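Local coordinates for protein Isomerase/lactonizing enzyme (Agrobacterium fabrum str. C58, PDB 2NQL) that is of unknown specific function but belongs to the enolase superfamily, pairing a capping N-terminal domain with a TIM-type barrel that binds a sodium ion, at residues 36-39 with 44-47; 182-187 with 238-243; 215-220 with 264-269; 272-277 with 299-304; 326-331 with 338-343. One frame throughout, in Å; residues are numbered along the deposited sequence. Where two conformers were deposited one is given.

Contact 1 (36-39 with 44-47); sequences YIVR and TVYP. With SO4 (sulfate ion), chain D.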
# COMPACT_ATOMS: atom_id res chain seq x y z
N TYR A 36 -9.75 6.46 18.40
CA TYR A 36 -8.38 6.72 17.95
C TYR A 36 -7.76 7.96 18.58
O TYR A 36 -8.45 8.96 18.82
CB TYR A 36 -8.29 6.85 16.43
CG TYR A 36 -8.72 5.57 15.74
CD1 TYR A 36 -7.94 4.41 15.84
CD2 TYR A 36 -9.89 5.53 14.98
CE1 TYR A 36 -8.33 3.23 15.22
CE2 TYR A 36 -10.29 4.36 14.35
CZ TYR A 36 -9.50 3.21 14.48
OH TYR A 36 -9.88 2.05 13.85
N ILE A 37 -6.45 7.90 18.79
CA ILE A 37 -5.68 9.05 19.32
C ILE A 37 -4.34 9.23 18.60
O ILE A 37 -3.61 8.27 18.36
CB ILE A 37 -5.53 8.95 20.88
CG1 ILE A 37 -5.09 10.28 21.49
CG2 ILE A 37 -4.68 7.77 21.30
CD1 ILE A 37 -5.69 10.48 22.89
N VAL A 38 -4.06 10.47 18.21
CA VAL A 38 -2.81 10.77 17.51
C VAL A 38 -1.81 11.34 18.51
O VAL A 38 -2.13 12.30 19.20
CB VAL A 38 -3.05 11.75 16.31
CG1 VAL A 38 -1.73 12.35 15.82
CG2 VAL A 38 -3.68 11.02 15.15
N ARG A 39 -0.63 10.72 18.58
CA ARG A 39 0.48 11.24 19.35
C ARG A 39 1.09 12.46 18.64
O ARG A 39 1.56 12.35 17.52
CB ARG A 39 1.54 10.16 19.59
CG ARG A 39 2.45 10.43 20.79
CD ARG A 39 3.70 9.55 20.78
NE ARG A 39 3.42 8.16 21.11
CZ ARG A 39 4.31 7.17 21.04
NH1 ARG A 39 5.55 7.41 20.66
NH2 ARG A 39 3.94 5.94 21.36
N THR A 44 1.56 9.91 14.61
CA THR A 44 1.05 8.56 14.37
C THR A 44 -0.25 8.34 15.15
O THR A 44 -0.37 8.75 16.30
CB THR A 44 2.14 7.53 14.74
OG1 THR A 44 3.29 7.76 13.91
CG2 THR A 44 1.65 6.08 14.56
N VAL A 45 -1.22 7.67 14.52
CA VAL A 45 -2.46 7.30 15.21
C VAL A 45 -2.29 5.99 15.98
O VAL A 45 -1.57 5.09 15.55
CB VAL A 45 -3.67 7.23 14.22
CG1 VAL A 45 -3.59 5.98 13.32
CG2 VAL A 45 -5.02 7.29 14.96
N TYR A 46 -2.97 5.91 17.13
CA TYR A 46 -2.97 4.71 17.99
C TYR A 46 -4.40 4.37 18.37
O TYR A 46 -5.22 5.28 18.56
CB TYR A 46 -2.15 4.96 19.28
CG TYR A 46 -0.68 5.15 18.95
CD1 TYR A 46 0.19 4.06 18.91
CD2 TYR A 46 -0.19 6.42 18.63
CE1 TYR A 46 1.54 4.24 18.56
CE2 TYR A 46 1.16 6.62 18.29
CZ TYR A 46 2.01 5.52 18.25
OH TYR A 46 3.34 5.71 17.93
N PRO A 47 -4.68 3.06 18.54
CA PRO A 47 -5.94 2.63 19.09
C PRO A 47 -5.93 2.76 20.62
O PRO A 47 -4.84 2.75 21.23
CB PRO A 47 -5.97 1.13 18.75
CG PRO A 47 -4.52 0.70 18.76
CD PRO A 47 -3.76 1.93 18.26
S SO4 D . 4.42 1.70 17.14
O1 SO4 D . 3.69 1.92 15.89
O2 SO4 D . 4.64 3.01 17.74
O3 SO4 D . 3.64 0.86 18.05
O4 SO4 D . 5.69 1.06 16.84
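Y46 and R39 cross at a slant, and these two residues bury more surface here than any others. R39 CB touches Y46 CE2 at 3.8 Å. Beyond it the arginine bends at chi3 (-73°), which brings the guanidinium to the phenol end with the two planes only 2° apart. Y46 OH then lies over one guanidinium face; R39 NH2 is 3.5 Å from Y46 OH, but the angle is too poor for a hydrogen bond. R39 was deposited in two conformers, so this layering remains doubtful. The Y46 hydroxyl instead donates to sulfate O2 at 3.0 Å, an oxygen near the ring plane, and is also bonded by N42 in the turn. The backbone frame is a two-stranded beta hairpin that lies between strands 5-15 and 50-59 in sequence, apart from the sheet they form, in a region that commonly caps the barrel in the enolase superfamily. I37 and Y46 form its hydrogen-bonded antiparallel pair: I37 N reaches Y46 O at 2.9 Å (167°) and Y46 N reaches I37 O at 2.7 Å. R39 N adds a bond to T44 O of 3.0 Å. On the other face of the hairpin Y36 CB packs on V45 CG2 at 3.6 Å, and V38 CG2 meets V45 CB at 3.9 Å. F89 and M109 of the second subunit pack against that face, while Y36 OH bonds to D84 of the same neighbouring chain.

Contact 2 (182-187 with 238-243); sequences AFKFAT and FAEAPV. With NA (sodium ion), chain G.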
# COMPACT_ATOMS: atom_id res chain seq x y z
N ALA A 182 19.16 -10.00 25.93
CA ALA A 182 19.02 -9.05 24.84
C ALA A 182 17.74 -8.23 25.02
O ALA A 182 16.70 -8.75 25.46
CB ALA A 182 19.08 -9.77 23.49
N PHE A 183 17.85 -6.93 24.75
CA PHE A 183 16.87 -5.91 25.16
C PHE A 183 16.79 -4.84 24.09
O PHE A 183 17.78 -4.57 23.39
CB PHE A 183 17.30 -5.23 26.48
CG PHE A 183 17.51 -6.19 27.62
CD1 PHE A 183 16.45 -6.52 28.47
CD2 PHE A 183 18.76 -6.80 27.80
CE1 PHE A 183 16.63 -7.43 29.52
CE2 PHE A 183 18.95 -7.73 28.84
CZ PHE A 183 17.90 -8.04 29.69
N LYS A 184 15.62 -4.21 23.99
CA LYS A 184 15.48 -3.06 23.10
C LYS A 184 14.64 -2.01 23.79
O LYS A 184 13.64 -2.34 24.46
CB LYS A 184 14.87 -3.49 21.74
CG LYS A 184 14.73 -2.35 20.73
CD LYS A 184 14.19 -2.83 19.38
CE LYS A 184 12.69 -3.02 19.39
NZ LYS A 184 12.27 -3.63 18.11
N PHE A 185 15.03 -0.74 23.64
CA PHE A 185 14.24 0.36 24.18
C PHE A 185 13.79 1.31 23.07
O PHE A 185 14.44 1.38 22.02
CB PHE A 185 15.01 1.11 25.28
CG PHE A 185 16.10 2.00 24.77
CD1 PHE A 185 15.86 3.35 24.51
CD2 PHE A 185 17.38 1.49 24.52
CE1 PHE A 185 16.87 4.19 24.02
CE2 PHE A 185 18.40 2.32 24.01
CZ PHE A 185 18.14 3.67 23.77
N ALA A 186 12.71 2.04 23.32
CA ALA A 186 12.18 2.97 22.32
C ALA A 186 12.56 4.39 22.71
O ALA A 186 12.31 4.83 23.84
CB ALA A 186 10.66 2.82 22.18
N THR A 187 13.21 5.08 21.78
CA THR A 187 13.78 6.41 22.04
C THR A 187 12.81 7.54 22.46
O THR A 187 13.21 8.40 23.26
CB THR A 187 14.76 6.87 20.93
OG1 THR A 187 14.05 7.02 19.69
CG2 THR A 187 15.85 5.84 20.72
N PHE A 238 21.92 -2.69 17.86
CA PHE A 238 21.57 -2.11 16.57
C PHE A 238 20.78 -0.83 16.76
O PHE A 238 20.22 -0.57 17.85
CB PHE A 238 20.86 -3.12 15.66
CG PHE A 238 19.58 -3.71 16.24
CD1 PHE A 238 18.37 -3.00 16.18
CD2 PHE A 238 19.57 -4.98 16.81
CE1 PHE A 238 17.17 -3.54 16.69
CE2 PHE A 238 18.39 -5.54 17.32
CZ PHE A 238 17.18 -4.81 17.27
N ALA A 239 20.73 -0.02 15.70
CA ALA A 239 19.86 1.16 15.65
C ALA A 239 18.76 0.84 14.65
O ALA A 239 19.04 0.57 13.49
CB ALA A 239 20.66 2.41 15.22
N GLU A 240 17.53 0.81 15.13
CA GLU A 240 16.40 0.38 14.30
C GLU A 240 15.63 1.62 13.80
O GLU A 240 15.45 2.58 14.55
CB GLU A 240 15.50 -0.57 15.10
CG GLU A 240 14.07 -0.66 14.59
CD GLU A 240 13.20 -1.52 15.48
OE1 GLU A 240 13.72 -2.32 16.28
OE2 GLU A 240 11.95 -1.47 15.33
N ALA A 241 15.19 1.58 12.53
CA ALA A 241 14.29 2.60 11.95
C ALA A 241 14.80 4.04 12.20
O ALA A 241 14.14 4.85 12.87
CB ALA A 241 12.84 2.43 12.48
N PRO A 242 16.02 4.33 11.72
CA PRO A 242 16.61 5.65 11.99
C PRO A 242 15.89 6.83 11.31
O PRO A 242 15.90 7.95 11.83
CB PRO A 242 18.03 5.51 11.43
CG PRO A 242 17.93 4.47 10.39
CD PRO A 242 16.93 3.49 10.91
N VAL A 243 15.27 6.57 10.16
CA VAL A 243 14.59 7.62 9.38
C VAL A 243 13.23 7.12 8.89
O VAL A 243 12.90 5.96 9.09
CB VAL A 243 15.44 8.13 8.18
CG1 VAL A 243 16.68 8.82 8.67
CG2 VAL A 243 15.81 6.99 7.27
NA NA G . 10.87 -3.27 14.48
O HOH W 1 11.85 -2.54 11.83
O HOH W 2 11.40 -5.25 15.68
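E240 OE1 is gripped by two nitrogens, K184 NZ across the contact and Q287 NE2 from a nearby loop. The K184 NZ to E240 OE1 salt bridge is 2.7 Å long, and the lysine comes in on the syn lone pair, the side of the other carboxylate oxygen. That other oxygen does separate work: E240 OE2 binds the sodium ion at 2.3 Å. Water 2 at 2.4 Å and water 1 at 2.9 Å are further sodium ligands, and E266 supplies the remaining protein oxygen. Both side chains start with CG anti to the backbone N, but their later course differs. The glutamate runs on extended, whereas K184 bends at chi3 (80°), which turns its amine onto the carboxylate; the two chains cross at about a right angle. The methylenes take part as well, K184 CD lying 3.2 Å from E240 OE1 and 4.1 Å from F238 CE1, so the aromatic ring flanks the aliphatic part of the lysine. Strands 182-186 and 239-240 are both parallel strands of the barrel, separated by strand 210-214, and the nearest CA atoms of the two segments, K184 and F238, are 9.0 Å apart; long side chains therefore bridge the gap. Y156 OH is another partner of K184 NZ. With OE1 tied to nitrogens and OE2 to the metal, the E240 carboxylate has its rotation fixed, consistent with K184 serving as a second-shell residue that orients a metal ligand.

Contact 3 (215-220 with 264-269); sequences MHWNQT and VGEEWR. With NA (sodium ion), chain G; SO4 (sulfate ion), chain D.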
# COMPACT_ATOMS: atom_id res chain seq x y z
N MET A 215 14.70 3.74 17.07
CA MET A 215 14.77 5.17 16.83
C MET A 215 13.47 5.72 16.27
O MET A 215 13.31 6.94 16.17
CB MET A 215 15.93 5.48 15.91
CG MET A 215 17.27 5.24 16.59
SD MET A 215 18.61 5.74 15.52
CE MET A 215 18.50 7.52 15.75
N HIS A 216 12.56 4.81 15.91
CA HIS A 216 11.15 5.14 15.74
C HIS A 216 10.95 6.23 14.69
O HIS A 216 10.10 7.11 14.86
CB HIS A 216 10.53 5.56 17.08
CG HIS A 216 9.25 4.86 17.38
ND1 HIS A 216 9.20 3.61 17.96
CD2 HIS A 216 7.96 5.24 17.16
CE1 HIS A 216 7.93 3.25 18.09
NE2 HIS A 216 7.17 4.22 17.62
N TRP A 217 11.74 6.17 13.62
CA TRP A 217 11.52 6.91 12.35
C TRP A 217 11.70 8.44 12.29
O TRP A 217 12.21 8.94 11.30
CB TRP A 217 10.17 6.54 11.70
CG TRP A 217 9.95 5.09 11.48
CD1 TRP A 217 10.42 4.33 10.42
CD2 TRP A 217 9.17 4.21 12.29
NE1 TRP A 217 9.97 3.03 10.54
CE2 TRP A 217 9.22 2.92 11.68
CE3 TRP A 217 8.44 4.36 13.49
CZ2 TRP A 217 8.56 1.81 12.22
CZ3 TRP A 217 7.80 3.26 14.02
CH2 TRP A 217 7.85 2.00 13.38
N ASN A 218 11.25 9.17 13.32
CA ASN A 218 11.01 10.61 13.20
C ASN A 218 12.26 11.45 13.41
O ASN A 218 12.36 12.27 14.34
CB ASN A 218 9.78 11.08 14.01
CG ASN A 218 9.92 10.85 15.51
OD1 ASN A 218 10.58 9.91 15.97
ND2 ASN A 218 9.27 11.72 16.30
N GLN A 219 13.24 11.22 12.53
CA GLN A 219 14.52 11.95 12.47
C GLN A 219 14.82 12.23 11.02
O GLN A 219 14.56 11.40 10.13
CB GLN A 219 15.70 11.07 12.92
CG GLN A 219 15.92 10.94 14.37
CD GLN A 219 15.04 9.88 14.95
OE1 GLN A 219 14.84 8.80 14.36
NE2 GLN A 219 14.49 10.18 16.11
N THR A 220 15.44 13.38 10.75
CA THR A 220 16.31 13.55 9.58
C THR A 220 17.48 12.64 9.63
O THR A 220 17.89 12.30 10.69
CB THR A 220 16.87 14.99 9.44
OG1 THR A 220 17.56 15.35 10.62
CG2 THR A 220 15.79 15.97 9.20
N VAL A 264 16.00 -2.64 9.91
CA VAL A 264 14.76 -2.09 9.35
C VAL A 264 13.87 -3.25 8.90
O VAL A 264 14.32 -4.39 8.82
CB VAL A 264 15.04 -1.18 8.08
CG1 VAL A 264 15.68 0.14 8.47
CG2 VAL A 264 15.90 -1.94 7.05
N GLY A 265 12.60 -2.96 8.62
CA GLY A 265 11.78 -3.90 7.84
C GLY A 265 10.41 -4.27 8.39
O GLY A 265 9.65 -4.94 7.69
N GLU A 266 10.07 -3.85 9.61
CA GLU A 266 8.80 -4.25 10.23
C GLU A 266 7.60 -3.79 9.41
O GLU A 266 6.57 -4.47 9.37
CB GLU A 266 8.69 -3.75 11.67
CG GLU A 266 8.42 -2.25 11.79
CD GLU A 266 8.25 -1.82 13.20
OE1 GLU A 266 9.23 -1.98 13.95
OE2 GLU A 266 7.15 -1.35 13.58
N GLU A 267 7.76 -2.66 8.71
CA GLU A 267 6.63 -2.06 8.00
C GLU A 267 6.64 -2.41 6.50
O GLU A 267 5.80 -1.95 5.74
CB GLU A 267 6.64 -0.56 8.23
CG GLU A 267 7.73 0.19 7.44
CD GLU A 267 9.06 0.34 8.19
OE1 GLU A 267 9.49 -0.60 8.88
OE2 GLU A 267 9.70 1.41 8.08
N TRP A 268 7.60 -3.24 6.09
CA TRP A 268 7.59 -3.80 4.73
C TRP A 268 6.43 -4.76 4.53
O TRP A 268 5.76 -5.15 5.50
CB TRP A 268 8.90 -4.52 4.43
CG TRP A 268 10.09 -3.64 4.41
CD1 TRP A 268 10.12 -2.28 4.38
CD2 TRP A 268 11.44 -4.08 4.42
NE1 TRP A 268 11.43 -1.84 4.37
CE2 TRP A 268 12.25 -2.93 4.39
CE3 TRP A 268 12.05 -5.34 4.47
CZ2 TRP A 268 13.66 -3.00 4.41
CZ3 TRP A 268 13.45 -5.41 4.49
CH2 TRP A 268 14.22 -4.24 4.44
N ARG A 269 6.19 -5.17 3.28
CA ARG A 269 5.22 -6.22 3.01
C ARG A 269 5.80 -7.42 2.24
O ARG A 269 5.38 -8.53 2.44
CB ARG A 269 3.98 -5.64 2.28
CG ARG A 269 3.20 -4.56 3.05
CD ARG A 269 2.57 -5.11 4.32
NE ARG A 269 1.59 -4.19 4.91
CZ ARG A 269 1.90 -3.20 5.74
NH1 ARG A 269 3.16 -2.97 6.12
NH2 ARG A 269 0.94 -2.41 6.19
NA NA G . 10.87 -3.27 14.48
S SO4 D . 4.42 1.70 17.14
O1 SO4 D . 3.69 1.92 15.89
O2 SO4 D . 4.64 3.01 17.74
O3 SO4 D . 3.64 0.86 18.05
O4 SO4 D . 5.69 1.06 16.84
O HOH W 1 11.85 -2.54 11.83
O HOH W 2 11.40 -5.25 15.68
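W217 faces E266 and E267 from a separate loop: neither segment forms regular helix or strand, the nearest CA pair is W217 with V264 at 10.0 Å, and a type I turn from G265 to W268 carries the two glutamates. The indole lies edge-on to both acids. W217 NE1 donates to E267 OE2 at 3.0 Å with an N-H...O angle of 146°, a bent bond in which the nitrogen stands above the carboxylate plane, 55° out of it. E267 bends at chi2 (-90°) to bring that oxygen there, and T245 OG1 is its stronger partner. Along the same indole edge, W217 CH2 approaches E266 OE2 at 3.4 Å, ring and carboxylate being nearly perpendicular here, as they are for E267. The two oxygens of E266 have different duties: OE1 binds the sodium ion at 2.2 Å, while OE2 also hydrogen-bonds a glycerol molecule. E266 N completes the local network by donating to water 1 at 3.1 Å, itself a sodium ligand. Within the 215-220 loop, W217 CZ3 sits 3.7 Å above the H216 ring, close to its centre, and H216 NE2 gives a hydrogen bond of 2.8 Å to sulfate O2. D214 bonds the other nitrogen, H216 ND1, so both ring nitrogens have partners. Both loops follow barrel strands, 210-214 and 262-264, at the end of the barrel where the sodium lies. The indole N-H thus anchors the acid next in sequence to a metal ligand, and the indole rim borders that ligand's second oxygen, consistent with W217 shaping the wall of the metal site.

Contact 4 (272-277 with 299-304); sequences WDMRAR and IRIGAL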
# COMPACT_ATOMS: atom_id res chain seq x y z
N TRP A 272 10.07 -7.39 -2.42
CA TRP A 272 10.26 -6.21 -3.27
C TRP A 272 10.63 -4.96 -2.46
O TRP A 272 11.49 -4.14 -2.85
CB TRP A 272 9.00 -5.94 -4.10
CG TRP A 272 8.66 -7.00 -5.10
CD1 TRP A 272 7.59 -7.84 -5.08
CD2 TRP A 272 9.39 -7.32 -6.29
NE1 TRP A 272 7.59 -8.66 -6.18
CE2 TRP A 272 8.69 -8.36 -6.95
CE3 TRP A 272 10.57 -6.82 -6.88
CZ2 TRP A 272 9.13 -8.93 -8.14
CZ3 TRP A 272 11.00 -7.38 -8.08
CH2 TRP A 272 10.28 -8.42 -8.70
N ASP A 273 9.97 -4.80 -1.33
CA ASP A 273 10.31 -3.73 -0.40
C ASP A 273 11.73 -3.85 0.10
O ASP A 273 12.42 -2.85 0.23
CB ASP A 273 9.34 -3.72 0.78
CG ASP A 273 7.91 -3.54 0.31
OD1 ASP A 273 7.73 -2.73 -0.62
OD2 ASP A 273 6.99 -4.17 0.85
N MET A 274 12.14 -5.08 0.39
CA MET A 274 13.51 -5.33 0.85
C MET A 274 14.53 -4.97 -0.24
O MET A 274 15.52 -4.27 0.05
CB MET A 274 13.68 -6.77 1.27
CG MET A 274 15.07 -7.08 1.78
SD MET A 274 15.08 -8.65 2.62
CE MET A 274 16.84 -8.86 2.90
N ARG A 275 14.27 -5.44 -1.46
CA ARG A 275 15.13 -5.15 -2.63
C ARG A 275 15.42 -3.68 -2.84
O ARG A 275 16.55 -3.30 -3.10
CB ARG A 275 14.55 -5.75 -3.91
CG ARG A 275 14.47 -7.25 -3.92
CD ARG A 275 14.00 -7.83 -5.24
NE ARG A 275 13.74 -9.27 -5.10
CZ ARG A 275 14.67 -10.23 -5.11
NH1 ARG A 275 15.95 -9.93 -5.29
NH2 ARG A 275 14.30 -11.49 -4.95
N ALA A 276 14.39 -2.84 -2.71
CA ALA A 276 14.54 -1.39 -2.82
C ALA A 276 15.53 -0.79 -1.81
O ALA A 276 16.20 0.20 -2.13
CB ALA A 276 13.18 -0.70 -2.73
N ARG A 277 15.64 -1.39 -0.63
CA ARG A 277 16.57 -0.87 0.38
C ARG A 277 17.97 -1.45 0.29
O ARG A 277 18.95 -0.72 0.39
CB ARG A 277 16.03 -1.02 1.82
CG ARG A 277 15.08 0.08 2.24
CD ARG A 277 13.67 -0.30 1.89
NE ARG A 277 12.69 0.76 2.09
CZ ARG A 277 11.49 0.75 1.52
NH1 ARG A 277 11.13 -0.25 0.72
NH2 ARG A 277 10.65 1.75 1.76
N ILE A 299 9.24 -16.09 4.11
CA ILE A 299 10.21 -17.08 3.62
C ILE A 299 11.10 -16.48 2.51
O ILE A 299 12.31 -16.67 2.47
CB ILE A 299 9.46 -18.38 3.15
CG1 ILE A 299 9.02 -19.23 4.36
CG2 ILE A 299 10.28 -19.22 2.19
CD1 ILE A 299 10.08 -19.38 5.45
N ARG A 300 10.47 -15.74 1.60
CA ARG A 300 11.22 -15.05 0.52
C ARG A 300 12.13 -13.93 1.01
O ARG A 300 13.24 -13.77 0.51
CB ARG A 300 10.27 -14.54 -0.57
CG ARG A 300 9.47 -15.66 -1.21
CD ARG A 300 8.35 -15.12 -2.12
NE ARG A 300 7.72 -16.23 -2.84
CZ ARG A 300 6.62 -16.13 -3.59
NH1 ARG A 300 5.98 -14.97 -3.69
NH2 ARG A 300 6.13 -17.21 -4.21
N ILE A 301 11.68 -13.15 2.00
CA ILE A 301 12.54 -12.16 2.65
C ILE A 301 13.75 -12.84 3.35
O ILE A 301 14.90 -12.36 3.26
CB ILE A 301 11.72 -11.26 3.62
CG1 ILE A 301 10.90 -10.24 2.80
CG2 ILE A 301 12.62 -10.56 4.61
CD1 ILE A 301 9.72 -9.65 3.57
N GLY A 302 13.48 -13.94 4.03
CA GLY A 302 14.52 -14.75 4.67
C GLY A 302 15.56 -15.26 3.68
O GLY A 302 16.77 -15.17 3.94
N ALA A 303 15.10 -15.79 2.55
CA ALA A 303 15.98 -16.27 1.46
C ALA A 303 16.84 -15.15 0.84
O ALA A 303 18.03 -15.34 0.55
CB ALA A 303 15.15 -16.96 0.38
N LEU A 304 16.24 -13.98 0.65
CA LEU A 304 16.98 -12.81 0.18
C LEU A 304 18.02 -12.32 1.19
O LEU A 304 19.12 -11.90 0.79
CB LEU A 304 16.02 -11.67 -0.21
CG LEU A 304 16.68 -10.45 -0.86
CD1 LEU A 304 17.44 -10.86 -2.15
CD2 LEU A 304 15.62 -9.37 -1.14
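M274 and L304 join two neighbouring helices in the outer ring of the barrel, 271-278 and 295-308, which follow the parallel strands 262-264 and 285-286. The short segments run 10.1 Å apart with their N-to-C directions 27° from each other, and the closest CA atoms, those of M274 and I301, are 7.1 Å apart. Contact between them is made mainly by side chains and is largely apolar. M274 projects straight across: CG stands anti to the backbone N (chi1 -179°) and the chain stays extended to its methyl. M274 CG meets L304 CD2 at 3.8 Å, the two side chains reaching toward each other tip to tip. Farther out, M274 SD rests on I301 CG2 at 3.7 Å, and its CE ends 4.0 Å from the carbonyl oxygen of I301. L304 also has R275 as a neighbour. Its CD2 touches R275 CG at 3.7 Å and lies over one face of the guanidinium, while CD1 comes to 3.6 Å from R275 NH1. The arginine therefore uses its methylenes and flat face against the leucine; its NE is bonded to H271 one turn back in the same helix. W268, in the loop before helix 271-278, packs against M274 as well. Neighbouring helices that each follow a barrel strand and run in roughly the same direction, packed side by side, form the outer layer of a beta/alpha barrel; here M274, I301 and L304 fill the seam.

Contact 5 (326-331 with 338-343); sequences ASLQAS and KGHEFQ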
# COMPACT_ATOMS: atom_id res chain seq x y z
N ALA A 326 2.76 -18.29 13.45
CA ALA A 326 3.25 -18.28 12.06
C ALA A 326 4.67 -17.72 11.93
O ALA A 326 5.50 -18.33 11.25
CB ALA A 326 2.27 -17.52 11.15
N SER A 327 4.95 -16.59 12.60
CA SER A 327 6.29 -16.00 12.60
C SER A 327 7.32 -17.02 13.13
O SER A 327 8.38 -17.17 12.53
CB SER A 327 6.37 -14.71 13.43
OG SER A 327 7.62 -14.06 13.22
N LEU A 328 7.01 -17.67 14.24
CA LEU A 328 7.94 -18.66 14.82
C LEU A 328 8.20 -19.81 13.84
O LEU A 328 9.36 -20.16 13.61
CB LEU A 328 7.43 -19.19 16.17
CG LEU A 328 7.10 -18.18 17.28
CD1 LEU A 328 6.85 -18.94 18.57
CD2 LEU A 328 8.20 -17.13 17.46
N GLN A 329 7.13 -20.39 13.29
CA GLN A 329 7.23 -21.47 12.29
C GLN A 329 8.15 -21.10 11.13
O GLN A 329 9.11 -21.82 10.82
CB GLN A 329 5.86 -21.84 11.71
CG GLN A 329 4.85 -22.46 12.69
CD GLN A 329 5.18 -23.91 13.08
OE1 GLN A 329 6.12 -24.51 12.56
NE2 GLN A 329 4.39 -24.46 14.00
N ALA A 330 7.87 -19.96 10.49
CA ALA A 330 8.68 -19.52 9.35
C ALA A 330 10.10 -19.15 9.78
O ALA A 330 11.05 -19.54 9.12
CB ALA A 330 8.02 -18.35 8.67
N SER A 331 10.23 -18.42 10.89
CA SER A 331 11.55 -17.99 11.39
C SER A 331 12.49 -19.17 11.62
O SER A 331 13.71 -19.07 11.39
CB SER A 331 11.42 -17.23 12.72
OG SER A 331 10.74 -16.00 12.54
N LYS A 338 18.79 -14.83 13.84
CA LYS A 338 19.55 -14.64 15.07
C LYS A 338 18.69 -14.73 16.34
O LYS A 338 19.19 -15.05 17.41
CB LYS A 338 20.35 -13.35 15.02
CG LYS A 338 21.41 -13.35 13.91
CD LYS A 338 22.53 -14.36 14.21
CE LYS A 338 23.64 -14.33 13.18
NZ LYS A 338 23.23 -15.03 11.90
N GLY A 339 17.40 -14.46 16.19
CA GLY A 339 16.44 -14.50 17.28
C GLY A 339 15.23 -13.67 16.89
O GLY A 339 15.01 -13.41 15.69
N HIS A 340 14.44 -13.24 17.87
CA HIS A 340 13.06 -12.79 17.61
C HIS A 340 12.60 -11.85 18.72
O HIS A 340 12.88 -12.06 19.91
CB HIS A 340 12.17 -14.03 17.49
CG HIS A 340 10.86 -13.81 16.78
ND1 HIS A 340 9.86 -12.98 17.26
CD2 HIS A 340 10.36 -14.38 15.65
CE1 HIS A 340 8.82 -13.04 16.45
NE2 HIS A 340 9.09 -13.87 15.46
N GLU A 341 11.91 -10.78 18.33
CA GLU A 341 11.30 -9.89 19.32
C GLU A 341 10.28 -10.63 20.20
O GLU A 341 9.53 -11.49 19.72
CB GLU A 341 10.67 -8.69 18.63
CG GLU A 341 10.26 -7.57 19.59
CD GLU A 341 9.85 -6.30 18.87
OE1 GLU A 341 9.67 -6.34 17.65
OE2 GLU A 341 9.71 -5.26 19.52
N PHE A 342 10.33 -10.31 21.49
CA PHE A 342 9.40 -10.84 22.48
C PHE A 342 8.73 -9.69 23.25
O PHE A 342 9.37 -8.92 23.97
CB PHE A 342 10.14 -11.81 23.43
CG PHE A 342 9.32 -12.31 24.60
CD1 PHE A 342 8.11 -13.01 24.42
CD2 PHE A 342 9.77 -12.11 25.91
CE1 PHE A 342 7.38 -13.50 25.51
CE2 PHE A 342 9.03 -12.61 27.02
CZ PHE A 342 7.84 -13.28 26.81
N GLN A 343 7.42 -9.57 23.05
CA GLN A 343 6.60 -8.58 23.73
C GLN A 343 5.94 -9.26 24.92
O GLN A 343 4.81 -9.74 24.81
CB GLN A 343 5.52 -8.05 22.79
CG GLN A 343 6.05 -7.27 21.60
CD GLN A 343 6.04 -5.78 21.86
OE1 GLN A 343 7.09 -5.17 22.07
NE2 GLN A 343 4.85 -5.19 21.86
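H340 sends its ring from strand 340-342 toward S327, L328 and S331 on the helix that precedes it. CG leaves CB anti to the backbone N (chi1 -160°), a torsion that aims the imidazole at the helix. Beyond CG, CD2 passes S331 OG at 3.5 Å, near the ring plane. NE2, the atom at the tip, hydrogen-bonds S327 OG at 2.7 Å, and either partner could be the donor. The other nitrogen turns back to its own strand: H340 ND1 donates to E341 O at 2.9 Å in a nearly straight bond (164°) within the ring plane. With both nitrogens held, the rotation of the ring is fixed. L328 CD2 lies over one ring face as a CH-pi contact, 4.0 Å from the centroid. The pairing belongs to a helix-strand step of the barrel, in which helix 322-331 runs against strand 340-342, the short segments lying at 156° with 10.7 Å between their axes. On the helix, S331 OG bonds S327 O at 2.6 Å, and S331 N reaches the same oxygen at 2.8 Å from the opposite face of the carbonyl plane. Y365 meets the H340 ring edge-to-face.

From the N terminus, contact 1 closes first, a hairpin across a four-residue turn in the capping region. Contact 2 then opens at 182-187, and contact 3 begins at 215-220 before contact 2 ends at 238-243; the two cross, link alternate strands or loops of the barrel, and share the sodium ion. Contact 4 closes the next helix-strand-helix portion, and contact 5 a short loop between helix 322-331 and strand 340-342. The sulfate joins contact 1 to contact 3, since Y46 and H216 both bind it. W268 packs contact 3 onto contact 4, I299 reaches A330 of contact 5, and a long, weak ion pair between K184 and E341 links contacts 2 and 5.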